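Local atomic coordinates of DNA ligase (Alteromonas mediterranea, PDB entry 6GDR), a protein that probably seals breaks in the DNA backbone as a minimal, ATP-dependent ligase that works through an adenylated intermediate. Residues Ile24-Glu28 with Tyr29-Glu33; Arg83-Ser86 with Ile87-Lys91. All blocks are in the same frame, centred on the assembly; numbering follows the deposited sequence.

Overall arrangement
The two interactions follow in series along the chain, neither nesting nor crossing, and each is a local contact within one continuous stretch. Interaction 1 comes first: the loop 24-28 turns through a short 3-10 segment into strand 29-34, an outermost strand of a four-stranded mixed sheet, next to strand 189-194. Interaction 2 lies further on, at the end of helix 81-89, which packs on strand 38-42 of a mixed five-stranded sheet and meets the DNA. Their centres are about 32 Å apart, on opposite sides of the chain's centre. Both belong to the ATP-dependent ligase domain; interaction 1 reaches the AMP pocket, interaction 2 the DNA backbone.

Interaction 1. Residues Ile24-Glu28 with Tyr29-Glu33; sequences INIAE and YWVSE. With AMP (adenosine monophosphate), chain G.
Tyr29 lies back against the 3-10 turn of residues 26-28 and the loop before it. Its N donates to Ile26 O at 2.9 Å, with an N-H...O angle of 149° and the donor above the carbonyl plane, which closes the turn at the start of the strand. Within the same turn, Asn25 OD1 accepts the N-H of Ala27 at 3.2 Å, an Asx turn. With chi1 at -66°, the tyrosine CG stands beside its own backbone N, and the ring runs back along the loop. Asn25 O meets the ring edge in plane, 3.3 Å from Tyr29 CD1, while Ile24 crosses the side chain at about a right angle, its CG2 3.5 Å from Tyr29 OH. The hydroxyl is hydrogen-bonded to Asp205 O, and His194 packs edge-to-face with the ring. Without the ring, as with an alanine here, Ile24 and His194 would probably lose their aromatic partner and Asp205 O its phenol. A water lies within hydrogen-bonding reach of both Ile26 O and Tyr29 O, at the junction of turn and strand. Trp30 turns away from the loop; its NE1 is hydrogen-bonded to Asp143 OD1 and its indole forms a cation-pi pair with Lys195. Val31 returns to the turn, its CG2 4.4 Å from Ile26 CG2, a looser apolar touch beside helix 172-184, on which Ile26 rests. Farther along, Ser32 OG approaches AMP N6 at 3.5 Å, and Glu33 O lies 2.9 Å from the same exocyclic amine, while the Glu33 carboxylate forms a salt bridge with Arg78. The stretch thus passes from an Asx turn and a 3-10 turn into strand 29-34, which pairs with strand 189-194 and whose far end lines the adenine side of the nucleotide pocket in this ligase domain.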
loop_
_atom_site.group_PDB
_atom_site.type_symbol
_atom_site.label_atom_id
_atom_site.label_comp_id
_atom_site.label_asym_id
_atom_site.label_seq_id
_atom_site.Cartn_x
_atom_site.Cartn_y
_atom_site.Cartn_z
ATOM N N ILE D 24 7.920 -4.672 -20.028
ATOM C CA ILE D 24 6.621 -4.047 -20.244
ATOM C C ILE D 24 6.792 -2.741 -21.012
ATOM O O ILE D 24 7.831 -2.070 -20.935
ATOM C CB ILE D 24 5.882 -3.802 -18.914
ATOM C CG1 ILE D 24 6.672 -2.828 -18.033
ATOM C CG2 ILE D 24 5.607 -5.127 -18.202
ATOM C CD1 ILE D 24 6.004 -2.502 -16.718
ATOM N N ASN D 25 5.758 -2.379 -21.771
ATOM C CA ASN D 25 5.681 -1.087 -22.445
ATOM C C ASN D 25 4.788 -0.180 -21.608
ATOM O O ASN D 25 3.569 -0.378 -21.550
ATOM C CB ASN D 25 5.141 -1.240 -23.865
ATOM C CG ASN D 25 4.986 0.093 -24.577
ATOM O OD1 ASN D 25 5.470 1.121 -24.105
ATOM N ND2 ASN D 25 4.311 0.080 -25.721
ATOM N N ILE D 26 5.397 0.820 -20.964
ATOM C CA ILE D 26 4.660 1.656 -20.021
ATOM C C ILE D 26 3.517 2.385 -20.713
ATOM O O ILE D 26 2.493 2.684 -20.087
ATOM C CB ILE D 26 5.613 2.647 -19.321
ATOM C CG1 ILE D 26 6.700 1.876 -18.568
ATOM C CG2 ILE D 26 4.826 3.566 -18.375
ATOM C CD1 ILE D 26 7.641 2.745 -17.767
ATOM N N ALA D 27 3.664 2.681 -22.007
ATOM C CA ALA D 27 2.632 3.425 -22.720
ATOM C C ALA D 27 1.283 2.717 -22.695
ATOM O O ALA D 27 0.256 3.359 -22.942
ATOM C CB ALA D 27 3.065 3.665 -24.166
ATOM N N GLU D 28 1.259 1.418 -22.402
ATOM C CA GLU D 28 0.022 0.650 -22.357
ATOM C C GLU D 28 -0.635 0.664 -20.981
ATOM O O GLU D 28 -1.611 -0.064 -20.767
ATOM C CB GLU D 28 0.290 -0.798 -22.777
ATOM C CG GLU D 28 1.056 -0.941 -24.083
ATOM C CD GLU D 28 1.339 -2.388 -24.435
ATOM O OE1 GLU D 28 0.768 -3.284 -23.779
ATOM O OE2 GLU D 28 2.138 -2.629 -25.365
ATOM N N TYR D 29 -0.131 1.471 -20.050
ATOM C CA TYR D 29 -0.612 1.484 -18.678
ATOM C C TYR D 29 -1.112 2.870 -18.295
ATOM O O TYR D 29 -0.570 3.889 -18.733
ATOM C CB TYR D 29 0.491 1.075 -17.694
ATOM C CG TYR D 29 0.949 -0.357 -17.820
ATOM C CD1 TYR D 29 1.855 -0.735 -18.801
ATOM C CD2 TYR D 29 0.488 -1.330 -16.944
ATOM C CE1 TYR D 29 2.281 -2.045 -18.914
ATOM C CE2 TYR D 29 0.908 -2.639 -17.047
ATOM C CZ TYR D 29 1.806 -2.993 -18.033
ATOM O OH TYR D 29 2.226 -4.300 -18.140
ATOM N N TRP D 30 -2.154 2.893 -17.468
ATOM C CA TRP D 30 -2.512 4.098 -16.735
ATOM C C TRP D 30 -1.652 4.180 -15.482
ATOM O O TRP D 30 -1.591 3.227 -14.700
ATOM C CB TRP D 30 -3.993 4.093 -16.351
ATOM C CG TRP D 30 -4.925 4.532 -17.439
ATOM C CD1 TRP D 30 -5.940 3.806 -17.989
ATOM C CD2 TRP D 30 -4.937 5.803 -18.102
ATOM N NE1 TRP D 30 -6.580 4.542 -18.955
ATOM C CE2 TRP D 30 -5.983 5.772 -19.044
ATOM C CE3 TRP D 30 -4.162 6.962 -17.992
ATOM C CZ2 TRP D 30 -6.275 6.854 -19.871
ATOM C CZ3 TRP D 30 -4.453 8.036 -18.813
ATOM C CH2 TRP D 30 -5.500 7.974 -19.740
ATOM N N VAL D 31 -0.980 5.309 -15.298
ATOM C CA VAL D 31 -0.117 5.524 -14.142
ATOM C C VAL D 31 -0.868 6.371 -13.127
ATOM O O VAL D 31 -1.637 7.269 -13.493
ATOM C CB VAL D 31 1.208 6.198 -14.547
ATOM C CG1 VAL D 31 2.177 6.208 -13.372
ATOM C CG2 VAL D 31 1.824 5.492 -15.746
ATOM N N SER D 32 -0.652 6.079 -11.848
ATOM C CA SER D 32 -1.249 6.856 -10.774
ATOM C C SER D 32 -0.378 6.712 -9.537
ATOM O O SER D 32 0.328 5.714 -9.371
ATOM C CB SER D 32 -2.682 6.403 -10.475
ATOM O OG SER D 32 -2.712 5.052 -10.052
ATOM N N GLU D 33 -0.436 7.721 -8.674
ATOM C CA GLU D 33 0.334 7.710 -7.439
ATOM C C GLU D 33 -0.309 6.760 -6.439
ATOM O O GLU D 33 -1.522 6.812 -6.212
ATOM C CB GLU D 33 0.416 9.118 -6.853
ATOM C CG GLU D 33 1.126 9.199 -5.507
ATOM C CD GLU D 33 1.281 10.626 -5.016
ATOM O OE1 GLU D 33 1.341 11.545 -5.861
ATOM O OE2 GLU D 33 1.340 10.831 -3.786
HETATM P P AMP G . 0.265 -3.500 -1.303
HETATM O O1P AMP G . 0.246 -2.028 -0.962
HETATM O O2P AMP G . 1.588 -4.160 -1.612
HETATM O "O5'" AMP G . -0.719 -3.731 -2.555
HETATM C "C5'" AMP G . -1.232 -2.602 -3.257
HETATM C "C4'" AMP G . -2.354 -1.951 -2.452
HETATM O "O4'" AMP G . -2.253 -0.526 -2.541
HETATM C "C3'" AMP G . -3.753 -2.334 -2.904
HETATM O "O3'" AMP G . -4.380 -3.145 -1.904
HETATM C "C2'" AMP G . -4.494 -1.025 -3.096
HETATM O "O2'" AMP G . -5.715 -1.003 -2.354
HETATM C "C1'" AMP G . -3.557 0.061 -2.583
HETATM N N9 AMP G . -3.500 1.316 -3.383
HETATM C C8 AMP G . -3.235 2.515 -2.827
HETATM N N7 AMP G . -3.236 3.499 -3.760
HETATM C C5 AMP G . -3.510 2.929 -4.945
HETATM C C6 AMP G . -3.660 3.407 -6.337
HETATM N N6 AMP G . -3.510 4.716 -6.632
HETATM N N1 AMP G . -3.947 2.499 -7.292
HETATM C C2 AMP G . -4.096 1.192 -7.005
HETATM N N3 AMP G . -3.970 0.695 -5.759
HETATM C C4 AMP G . -3.688 1.492 -4.699
HETATM O O HOH W 1 1.586 5.145 -19.372
#

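Interaction 2. Residues Arg83-Ser86 with Ile87-Lys91; sequences RTAS and IVLSK. With nucleotides of chain A.
Thr84 O receives Val88 N at 3.1 Å with an N-H...O angle of 162°, and Arg83 O receives Ile87 N at 3.2 Å, so 83-86 and 87-91 share the i to i+4 bonding of an alpha-helix. The next bond, Leu89 N to Ala85 O, is weak at 3.4 Å. Ser90 follows, and its side chain takes over: OG donates to Ser86 O at 2.6 Å, in the carbonyl plane, capturing a main-chain oxygen near the helix C terminus. This is the last part of helix 81-89, whose Ala85 and Val88 side chains pack on Ile38 of strand 38-42 in the ligase domain, while Ser86 on the helix and residues from Leu89 onward meet the DNA. Ser86 OG, set anti to the residue's N (chi1 177°), reaches DC16 of chain A and donates to its OP1 at 2.5 Å. The Ser90 hydroxyl that holds Ser86 O also lies 3.3 Å from C5' of that nucleotide, against its sugar-phosphate chain. One residue on, the main chain itself makes the contact with the next phosphate, as Lys91 N donates to OP1 of DG17 of chain A at 2.8 Å.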
loop_
_atom_site.group_PDB
_atom_site.type_symbol
_atom_site.label_atom_id
_atom_site.label_comp_id
_atom_site.label_asym_id
_atom_site.label_seq_id
_atom_site.Cartn_x
_atom_site.Cartn_y
_atom_site.Cartn_z
ATOM N N ARG D 83 -2.362 8.147 11.201
ATOM C CA ARG D 83 -3.556 8.891 11.585
ATOM C C ARG D 83 -4.779 8.401 10.819
ATOM O O ARG D 83 -5.863 8.254 11.394
ATOM C CB ARG D 83 -3.327 10.385 11.353
ATOM C CG ARG D 83 -4.566 11.247 11.504
ATOM C CD ARG D 83 -4.191 12.699 11.754
ATOM N NE ARG D 83 -5.111 13.628 11.101
ATOM C CZ ARG D 83 -4.924 14.167 9.897
ATOM N NH1 ARG D 83 -3.841 13.882 9.187
ATOM N NH2 ARG D 83 -5.830 14.999 9.401
ATOM N N THR D 84 -4.624 8.141 9.518
ATOM C CA THR D 84 -5.741 7.641 8.723
ATOM C C THR D 84 -6.232 6.301 9.256
ATOM O O THR D 84 -7.440 6.081 9.401
ATOM C CB THR D 84 -5.327 7.513 7.255
ATOM O OG1 THR D 84 -4.942 8.798 6.747
ATOM C CG2 THR D 84 -6.479 6.966 6.412
ATOM N N ALA D 85 -5.306 5.386 9.546
ATOM C CA ALA D 85 -5.694 4.091 10.089
ATOM C C ALA D 85 -6.363 4.223 11.451
ATOM O O ALA D 85 -7.132 3.337 11.840
ATOM C CB ALA D 85 -4.472 3.178 10.187
ATOM N N SER D 86 -6.093 5.309 12.178
ATOM C CA SER D 86 -6.742 5.507 13.470
ATOM C C SER D 86 -8.209 5.878 13.297
ATOM O O SER D 86 -9.058 5.451 14.089
ATOM C CB SER D 86 -6.001 6.582 14.267
ATOM O OG SER D 86 -6.657 6.848 15.495
ATOM N N ILE D 87 -8.529 6.657 12.264
ATOM C CA ILE D 87 -9.909 7.080 12.050
ATOM C C ILE D 87 -10.738 5.933 11.481
ATOM O O ILE D 87 -11.858 5.670 11.935
ATOM C CB ILE D 87 -9.955 8.314 11.127
ATOM C CG1 ILE D 87 -9.139 9.471 11.725
ATOM C CG2 ILE D 87 -11.403 8.730 10.878
ATOM C CD1 ILE D 87 -9.092 10.715 10.850
ATOM N N VAL D 88 -10.202 5.233 10.478
ATOM C CA VAL D 88 -11.012 4.299 9.699
ATOM C C VAL D 88 -11.348 3.052 10.507
ATOM O O VAL D 88 -12.482 2.560 10.467
ATOM C CB VAL D 88 -10.286 3.949 8.388
ATOM C CG1 VAL D 88 -11.002 2.820 7.657
ATOM C CG2 VAL D 88 -10.187 5.183 7.491
ATOM N N LEU D 89 -10.377 2.511 11.240
ATOM C CA LEU D 89 -10.582 1.221 11.885
ATOM C C LEU D 89 -11.303 1.323 13.223
ATOM O O LEU D 89 -11.788 0.302 13.724
ATOM C CB LEU D 89 -9.241 0.517 12.091
ATOM C CG LEU D 89 -8.396 0.303 10.833
ATOM C CD1 LEU D 89 -7.068 -0.346 11.199
ATOM C CD2 LEU D 89 -9.134 -0.538 9.803
ATOM N N SER D 90 -11.394 2.515 13.805
ATOM C CA SER D 90 -12.017 2.667 15.112
ATOM C C SER D 90 -13.535 2.706 14.984
ATOM O O SER D 90 -14.079 3.269 14.030
ATOM C CB SER D 90 -11.519 3.940 15.794
ATOM O OG SER D 90 -10.112 3.909 15.967
ATOM N N LYS D 91 -14.216 2.104 15.955
ATOM C CA LYS D 91 -15.672 2.111 15.961
ATOM C C LYS D 91 -16.199 3.527 16.170
ATOM O O LYS D 91 -15.563 4.365 16.815
ATOM C CB LYS D 91 -16.215 1.185 17.052
ATOM C CG LYS D 91 -15.920 -0.296 16.835
ATOM C CD LYS D 91 -16.420 -0.784 15.479
ATOM C CE LYS D 91 -16.400 -2.301 15.382
ATOM N NZ LYS D 91 -17.415 -2.935 16.269
ATOM P P DC A 16 -6.069 4.160 17.820
ATOM O OP1 DC A 16 -6.979 5.266 17.451
ATOM O OP2 DC A 16 -5.242 4.265 19.042
ATOM O "O5'" DC A 16 -6.921 2.813 17.903
ATOM C "C5'" DC A 16 -7.419 2.224 16.708
ATOM C "C4'" DC A 16 -8.387 1.099 17.017
ATOM O "O4'" DC A 16 -7.643 -0.130 17.252
ATOM C "C3'" DC A 16 -9.234 1.313 18.265
ATOM O "O3'" DC A 16 -10.528 0.736 18.091
ATOM C "C2'" DC A 16 -8.412 0.619 19.343
ATOM C "C1'" DC A 16 -7.842 -0.575 18.583
ATOM N N1 DC A 16 -6.533 -1.097 19.109
ATOM C C2 DC A 16 -6.328 -2.480 19.210
ATOM O O2 DC A 16 -7.236 -3.253 18.881
ATOM N N3 DC A 16 -5.137 -2.935 19.676
ATOM C C4 DC A 16 -4.181 -2.073 20.023
ATOM N N4 DC A 16 -3.026 -2.570 20.475
ATOM C C5 DC A 16 -4.367 -0.663 19.921
ATOM C C6 DC A 16 -5.543 -0.224 19.460
ATOM P P DG A 17 -11.711 1.032 19.139
ATOM O OP1 DG A 17 -12.834 1.631 18.387
ATOM O OP2 DG A 17 -11.133 1.751 20.297
ATOM O "O5'" DG A 17 -12.139 -0.428 19.623
ATOM C "C5'" DG A 17 -11.196 -1.484 19.544
ATOM C "C4'" DG A 17 -11.672 -2.717 20.281
ATOM O "O4'" DG A 17 -10.517 -3.461 20.743
ATOM C "C3'" DG A 17 -12.494 -2.454 21.531
ATOM O "O3'" DG A 17 -13.361 -3.555 21.799
ATOM C "C2'" DG A 17 -11.418 -2.277 22.593
ATOM C "C1'" DG A 17 -10.327 -3.249 22.134
ATOM N N9 DG A 17 -8.959 -2.770 22.356
ATOM C C8 DG A 17 -8.532 -1.465 22.453
ATOM N N7 DG A 17 -7.248 -1.352 22.659
ATOM C C5 DG A 17 -6.794 -2.664 22.695
ATOM C C6 DG A 17 -5.487 -3.171 22.887
ATOM O O6 DG A 17 -4.436 -2.539 23.067
ATOM N N1 DG A 17 -5.465 -4.564 22.854
ATOM C C2 DG A 17 -6.569 -5.364 22.661
ATOM N N2 DG A 17 -6.354 -6.686 22.660
ATOM N N3 DG A 17 -7.797 -4.900 22.481
ATOM C C4 DG A 17 -7.835 -3.548 22.509
ATOM P P DT A 15 0.301 4.903 16.155
ATOM O OP1 DT A 15 0.013 6.298 15.752
ATOM O OP2 DT A 15 1.090 4.638 17.379
ATOM O "O5'" DT A 15 -1.078 4.108 16.281
ATOM C "C5'" DT A 15 -1.944 4.016 15.159
ATOM C "C4'" DT A 15 -3.100 3.075 15.439
ATOM O "O4'" DT A 15 -2.619 1.713 15.473
ATOM C "C3'" DT A 15 -3.804 3.301 16.782
ATOM O "O3'" DT A 15 -5.082 3.901 16.579
ATOM C "C2'" DT A 15 -3.903 1.901 17.412
ATOM C "C1'" DT A 15 -3.473 0.961 16.293
ATOM N N1 DT A 15 -2.744 -0.258 16.765
ATOM C C2 DT A 15 -3.304 -1.499 16.559
ATOM O O2 DT A 15 -4.377 -1.666 16.009
ATOM N N3 DT A 15 -2.557 -2.549 17.024
ATOM C C4 DT A 15 -1.331 -2.483 17.662
ATOM O O4 DT A 15 -0.737 -3.485 18.045
ATOM C C5 DT A 15 -0.800 -1.152 17.847
ATOM C C7 DT A 15 0.522 -0.955 18.526
ATOM C C6 DT A 15 -1.523 -0.116 17.394
#